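Local coordinates for protein disulfide isomerase (Salmonella enterica subsp. enterica serovar Typhimurium, PDB 3L9U) that introduces disulfide bonds into other proteins by handing on its own redox-active disulfide, a thioredoxin-fold oxidase that very probably works with a partner, DsbI, at residues D50-L55 with S189-V194; E75-L80 with K99-A104. All coordinates share one frame; numbering follows the deposited sequence.

Overall arrangement
The two contacts illustrate how a DsbA-like protein joins two kinds of architecture in one chain. Contact 1 (50-55 with 189-194) belongs to the thioredoxin part, where helix 45-52 meets helix 187-198, the last helix of the chain, beside the mixed sheet. Contact 2 (75-80 with 99-104) lies in the helical insert, nested along the chain inside the loop that contact 1 closes. Their centres are 24 Å apart, on opposite sides of the chain's centre, and their nearest atoms stay about 9 Å from each other. In contact 2 the side chain of Lys102 lies near the probable redox pair Cys34 and Cys37 without touching it.

Contact 1: D50-L55 with S189-V194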
loop_
_atom_site.group_PDB
_atom_site.type_symbol
_atom_site.label_atom_id
_atom_site.label_comp_id
_atom_site.label_asym_id
_atom_site.label_seq_id
_atom_site.Cartn_x
_atom_site.Cartn_y
_atom_site.Cartn_z
ATOM N N ASP A 50 8.770 -1.963 -10.467
ATOM C CA ASP A 50 10.065 -2.344 -10.974
ATOM C C ASP A 50 10.553 -1.420 -12.061
ATOM O O ASP A 50 11.676 -1.057 -12.094
ATOM C CB ASP A 50 10.025 -3.752 -11.500
ATOM C CG ASP A 50 9.922 -4.778 -10.411
ATOM O OD1 ASP A 50 9.520 -5.898 -10.722
ATOM O OD2 ASP A 50 10.254 -4.511 -9.243
ATOM N N LYS A 51 9.671 -1.075 -12.958
ATOM C CA LYS A 51 10.018 -0.203 -14.080
ATOM C C LYS A 51 10.419 1.213 -13.660
ATOM O O LYS A 51 11.125 1.896 -14.396
ATOM C CB LYS A 51 8.877 -0.128 -15.096
ATOM C CG LYS A 51 8.709 -1.374 -15.950
ATOM C CD LYS A 51 7.475 -1.243 -16.826
ATOM C CE LYS A 51 7.303 -2.446 -17.728
ATOM N NZ LYS A 51 8.431 -2.576 -18.702
ATOM N N VAL A 52 9.972 1.657 -12.489
ATOM C CA VAL A 52 10.266 3.022 -12.056
ATOM C C VAL A 52 11.188 3.090 -10.837
ATOM O O VAL A 52 11.403 4.160 -10.274
ATOM C CB VAL A 52 8.969 3.819 -11.775
ATOM C CG1 VAL A 52 8.081 3.814 -13.005
ATOM C CG2 VAL A 52 8.223 3.244 -10.571
ATOM N N ALA A 53 11.742 1.945 -10.449
ATOM C CA ALA A 53 12.501 1.827 -9.203
ATOM C C ALA A 53 13.789 2.646 -9.222
ATOM O O ALA A 53 14.357 2.949 -8.172
ATOM C CB ALA A 53 12.805 0.352 -8.914
ATOM N N ASP A 54 14.235 3.015 -10.419
ATOM C CA ASP A 54 15.412 3.862 -10.567
ATOM C C ASP A 54 15.102 5.323 -10.245
ATOM O O ASP A 54 16.017 6.125 -10.059
ATOM C CB ASP A 54 15.986 3.751 -11.983
ATOM C CG ASP A 54 14.984 4.148 -13.061
ATOM O OD1 ASP A 54 13.885 3.564 -13.107
ATOM O OD2 ASP A 54 15.305 5.033 -13.883
ATOM N N LEU A 55 13.814 5.658 -10.175
ATOM C CA LEU A 55 13.380 7.043 -9.969
ATOM C C LEU A 55 12.631 7.252 -8.651
ATOM O O LEU A 55 12.860 8.242 -7.951
ATOM C CB LEU A 55 12.485 7.512 -11.123
ATOM C CG LEU A 55 13.087 7.885 -12.474
ATOM C CD1 LEU A 55 11.968 8.304 -13.425
ATOM C CD2 LEU A 55 14.102 9.002 -12.311
ATOM N N SER A 189 2.231 1.818 -19.993
ATOM C CA SER A 189 1.703 3.181 -19.974
ATOM C C SER A 189 1.828 3.790 -18.578
ATOM O O SER A 189 2.336 4.895 -18.416
ATOM C CB SER A 189 0.242 3.192 -20.424
ATOM O OG SER A 189 -0.323 4.486 -20.306
ATOM N N MET A 190 1.356 3.061 -17.572
ATOM C CA MET A 190 1.384 3.560 -16.206
ATOM C C MET A 190 2.801 3.850 -15.741
ATOM O O MET A 190 3.051 4.836 -15.044
ATOM C CB MET A 190 0.729 2.560 -15.258
ATOM C CG MET A 190 0.539 3.108 -13.867
ATOM S SD MET A 190 -0.059 1.845 -12.749
ATOM C CE MET A 190 -0.079 2.768 -11.209
ATOM N N ALA A 191 3.739 2.985 -16.107
ATOM C CA ALA A 191 5.123 3.219 -15.714
ATOM C C ALA A 191 5.637 4.542 -16.278
ATOM O O ALA A 191 6.301 5.312 -15.573
ATOM C CB ALA A 191 6.021 2.055 -16.142
ATOM N N GLU A 192 5.327 4.821 -17.543
ATOM C CA GLU A 192 5.737 6.098 -18.133
ATOM C C GLU A 192 5.005 7.283 -17.505
ATOM O O GLU A 192 5.577 8.359 -17.344
ATOM C CB GLU A 192 5.562 6.076 -19.652
ATOM C CG GLU A 192 6.562 5.176 -20.331
ATOM C CD GLU A 192 7.999 5.539 -19.994
ATOM O OE1 GLU A 192 8.327 6.749 -19.990
ATOM O OE2 GLU A 192 8.800 4.609 -19.736
ATOM N N LEU A 193 3.743 7.081 -17.143
ATOM C CA LEU A 193 2.983 8.105 -16.430
ATOM C C LEU A 193 3.669 8.445 -15.106
ATOM O O LEU A 193 3.880 9.619 -14.776
ATOM C CB LEU A 193 1.549 7.630 -16.193
ATOM C CG LEU A 193 0.670 8.504 -15.298
ATOM C CD1 LEU A 193 0.608 9.958 -15.797
ATOM C CD2 LEU A 193 -0.720 7.891 -15.186
ATOM N N VAL A 194 4.014 7.415 -14.342
ATOM C CA VAL A 194 4.748 7.631 -13.094
ATOM C C VAL A 194 6.071 8.375 -13.331
ATOM O O VAL A 194 6.395 9.305 -12.594
ATOM C CB VAL A 194 4.998 6.302 -12.337
ATOM C CG1 VAL A 194 5.975 6.506 -11.165
ATOM C CG2 VAL A 194 3.653 5.709 -11.869
#
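Lys51 and Ala191 bring the two backbones nearest, their CA atoms 6.2 Å apart, where Lys51 and Val52 of helix 45-52 lie against helix 187-198. An alanine at this point lets the chains come close. Its CB is met from alongside by the aliphatic part of Lys51, with Lys51 CB and Lys51 CD each 3.7 Å from Ala191 CB, while the rest of the lysine runs on past it. Deeper in, Val52 packs beside Ala191. Its CG1 sits 3.5 Å from Ala191 O, a van der Waals approach to a helix carbonyl, and 3.9 Å from Val194 CG1. Val194 answers chiefly with CG1, which is swung opposite its own backbone N (chi1 170°) and reaches both branches of Val52, CG2 lying 4.0 Å from Val194 CG1. The two valines cross at about a right angle. Behind Val194, Val173 and Ile179 of the sheet continue the apolar layer, the helix-on-sheet packing of a thioredoxin-like fold, whereas Arg195 covers Val52 and forms a salt bridge with Asp54 OD1. Small and branched apolar groups thus make up the buried part of the interface, and charge is kept to its border: the Lys51 amine, at the bent end of its chain, makes a weak, long ion pair with Asp188. Adhesion between these helices therefore rests on dispersion and the exclusion of water, with ionic links added at the margin.

Contact 2: E75-L80 with K99-A104; sequences EVFAVL and KKAKFA
Phe77 presents the edge of its ring to the backbone of the 99-104 helix, CE1 lying 3.5 Å from Lys102 CA and 3.7 Å from Lys102 N, which is in the plane of the ring. The aromatic edge thus rests on the main chain between Ala101 and Lys102, and CZ adds a contact of 4.0 Å to Lys102 CB. A chi1 of -74° places the ring beside its own backbone N, from where it spans the gap to the neighbouring helix. One turn later Leu80 pushes CD1 against Ala101 CB at 3.5 Å, tighter than usual for two carbons, while Phe77 CE1 stays 4.4 Å from the same Ala101 CB. The axes of segments 75-80 and 99-104 nevertheless remain 10.0 Å apart at closest, their N-to-C directions 156° apart, nearly antiparallel. Lys102 takes part through its backbone and CB; its chain turns at chi3 (60°) and carries the amine away to a salt bridge with Asp41, which gives this buried charge a partner on helix 35-43, the helix bearing Cys37. Other aromatic residues surround Phe77, with His62, Trp105 and Phe98 meeting it edge-to-face. An antiparallel helix pair of this kind, inserted between strand 57-62 and strand 170-173 and packed round an aromatic core, is characteristic of the helical domain that DsbA-like proteins add to the thioredoxin fold.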
loop_
_atom_site.group_PDB
_atom_site.type_symbol
_atom_site.label_atom_id
_atom_site.label_comp_id
_atom_site.label_asym_id
_atom_site.label_seq_id
_atom_site.Cartn_x
_atom_site.Cartn_y
_atom_site.Cartn_z
ATOM N N GLU A 75 -1.236 -1.873 11.509
ATOM C CA GLU A 75 -0.214 -2.084 12.526
ATOM C C GLU A 75 0.726 -3.204 12.107
ATOM O O GLU A 75 1.945 -3.059 12.175
ATOM C CB GLU A 75 -0.855 -2.373 13.889
ATOM C CG GLU A 75 -1.555 -1.150 14.468
ATOM C CD GLU A 75 -2.297 -1.436 15.754
ATOM O OE1 GLU A 75 -2.683 -2.604 15.979
ATOM O OE2 GLU A 75 -2.507 -0.481 16.532
ATOM N N VAL A 76 0.157 -4.318 11.653
ATOM C CA VAL A 76 0.980 -5.422 11.190
ATOM C C VAL A 76 1.815 -5.021 9.967
ATOM O O VAL A 76 3.011 -5.291 9.920
ATOM C CB VAL A 76 0.133 -6.670 10.888
ATOM C CG1 VAL A 76 0.973 -7.729 10.173
ATOM C CG2 VAL A 76 -0.478 -7.216 12.183
ATOM N N PHE A 77 1.192 -4.378 8.984
ATOM C CA PHE A 77 1.919 -3.960 7.792
ATOM C C PHE A 77 3.068 -3.012 8.144
ATOM O O PHE A 77 4.173 -3.131 7.606
ATOM C CB PHE A 77 0.985 -3.271 6.786
ATOM C CG PHE A 77 0.049 -4.214 6.054
ATOM C CD1 PHE A 77 0.431 -5.511 5.722
ATOM C CD2 PHE A 77 -1.203 -3.775 5.662
ATOM C CE1 PHE A 77 -0.445 -6.359 5.035
ATOM C CE2 PHE A 77 -2.078 -4.608 4.965
ATOM C CZ PHE A 77 -1.694 -5.900 4.647
ATOM N N ALA A 78 2.806 -2.058 9.036
ATOM C CA ALA A 78 3.839 -1.094 9.429
ATOM C C ALA A 78 5.024 -1.813 10.073
ATOM O O ALA A 78 6.183 -1.503 9.798
ATOM C CB ALA A 78 3.270 -0.046 10.373
ATOM N N VAL A 79 4.726 -2.776 10.934
ATOM C CA VAL A 79 5.768 -3.572 11.560
ATOM C C VAL A 79 6.553 -4.376 10.525
ATOM O O VAL A 79 7.786 -4.395 10.549
ATOM C CB VAL A 79 5.186 -4.516 12.624
ATOM C CG1 VAL A 79 6.172 -5.627 12.959
ATOM C CG2 VAL A 79 4.808 -3.731 13.872
ATOM N N LEU A 80 5.841 -5.018 9.597
ATOM C CA LEU A 80 6.493 -5.897 8.627
ATOM C C LEU A 80 7.282 -5.136 7.562
ATOM O O LEU A 80 8.349 -5.577 7.142
ATOM C CB LEU A 80 5.478 -6.852 7.983
ATOM C CG LEU A 80 4.827 -7.849 8.945
ATOM C CD1 LEU A 80 3.880 -8.763 8.181
ATOM C CD2 LEU A 80 5.882 -8.668 9.677
ATOM N N LYS A 99 4.825 -8.746 2.163
ATOM C CA LYS A 99 4.141 -9.332 1.021
ATOM C C LYS A 99 3.355 -10.574 1.419
ATOM O O LYS A 99 2.205 -10.745 1.014
ATOM C CB LYS A 99 5.132 -9.675 -0.092
ATOM C CG LYS A 99 4.466 -10.141 -1.375
ATOM C CD LYS A 99 5.503 -10.467 -2.437
ATOM C CE LYS A 99 4.850 -10.808 -3.764
ATOM N NZ LYS A 99 5.862 -11.218 -4.772
ATOM N N LYS A 100 3.980 -11.439 2.215
ATOM C CA LYS A 100 3.322 -12.669 2.645
ATOM C C LYS A 100 2.051 -12.382 3.434
ATOM O O LYS A 100 1.009 -12.983 3.175
ATOM C CB LYS A 100 4.274 -13.538 3.466
ATOM C CG LYS A 100 5.419 -14.116 2.668
ATOM C CD LYS A 100 6.341 -14.914 3.569
ATOM C CE LYS A 100 7.486 -15.513 2.784
ATOM N NZ LYS A 100 8.140 -16.607 3.540
ATOM N N ALA A 101 2.129 -11.460 4.389
ATOM C CA ALA A 101 0.952 -11.110 5.190
ATOM C C ALA A 101 -0.145 -10.502 4.317
ATOM O O ALA A 101 -1.324 -10.857 4.433
ATOM C CB ALA A 101 1.327 -10.147 6.308
ATOM N N LYS A 102 0.253 -9.578 3.449
ATOM C CA LYS A 102 -0.687 -8.896 2.569
ATOM C C LYS A 102 -1.479 -9.880 1.714
ATOM O O LYS A 102 -2.706 -9.818 1.652
ATOM C CB LYS A 102 0.054 -7.895 1.670
ATOM C CG LYS A 102 -0.865 -7.168 0.693
ATOM C CD LYS A 102 -0.167 -6.033 -0.054
ATOM C CE LYS A 102 1.019 -6.534 -0.864
ATOM N NZ LYS A 102 1.637 -5.445 -1.694
ATOM N N PHE A 103 -0.786 -10.798 1.052
ATOM C CA PHE A 103 -1.491 -11.725 0.177
ATOM C C PHE A 103 -2.295 -12.779 0.942
ATOM O O PHE A 103 -3.308 -13.265 0.439
ATOM C CB PHE A 103 -0.559 -12.338 -0.870
ATOM C CG PHE A 103 -0.287 -11.415 -2.018
ATOM C CD1 PHE A 103 -1.212 -11.279 -3.039
ATOM C CD2 PHE A 103 0.860 -10.643 -2.054
ATOM C CE1 PHE A 103 -0.987 -10.412 -4.089
ATOM C CE2 PHE A 103 1.096 -9.772 -3.107
ATOM C CZ PHE A 103 0.172 -9.660 -4.127
ATOM N N ALA A 104 -1.868 -13.109 2.161
ATOM C CA ALA A 104 -2.650 -14.018 2.996
ATOM C C ALA A 104 -3.998 -13.392 3.348
ATOM O O ALA A 104 -5.044 -14.049 3.288
ATOM C CB ALA A 104 -1.883 -14.390 4.260
#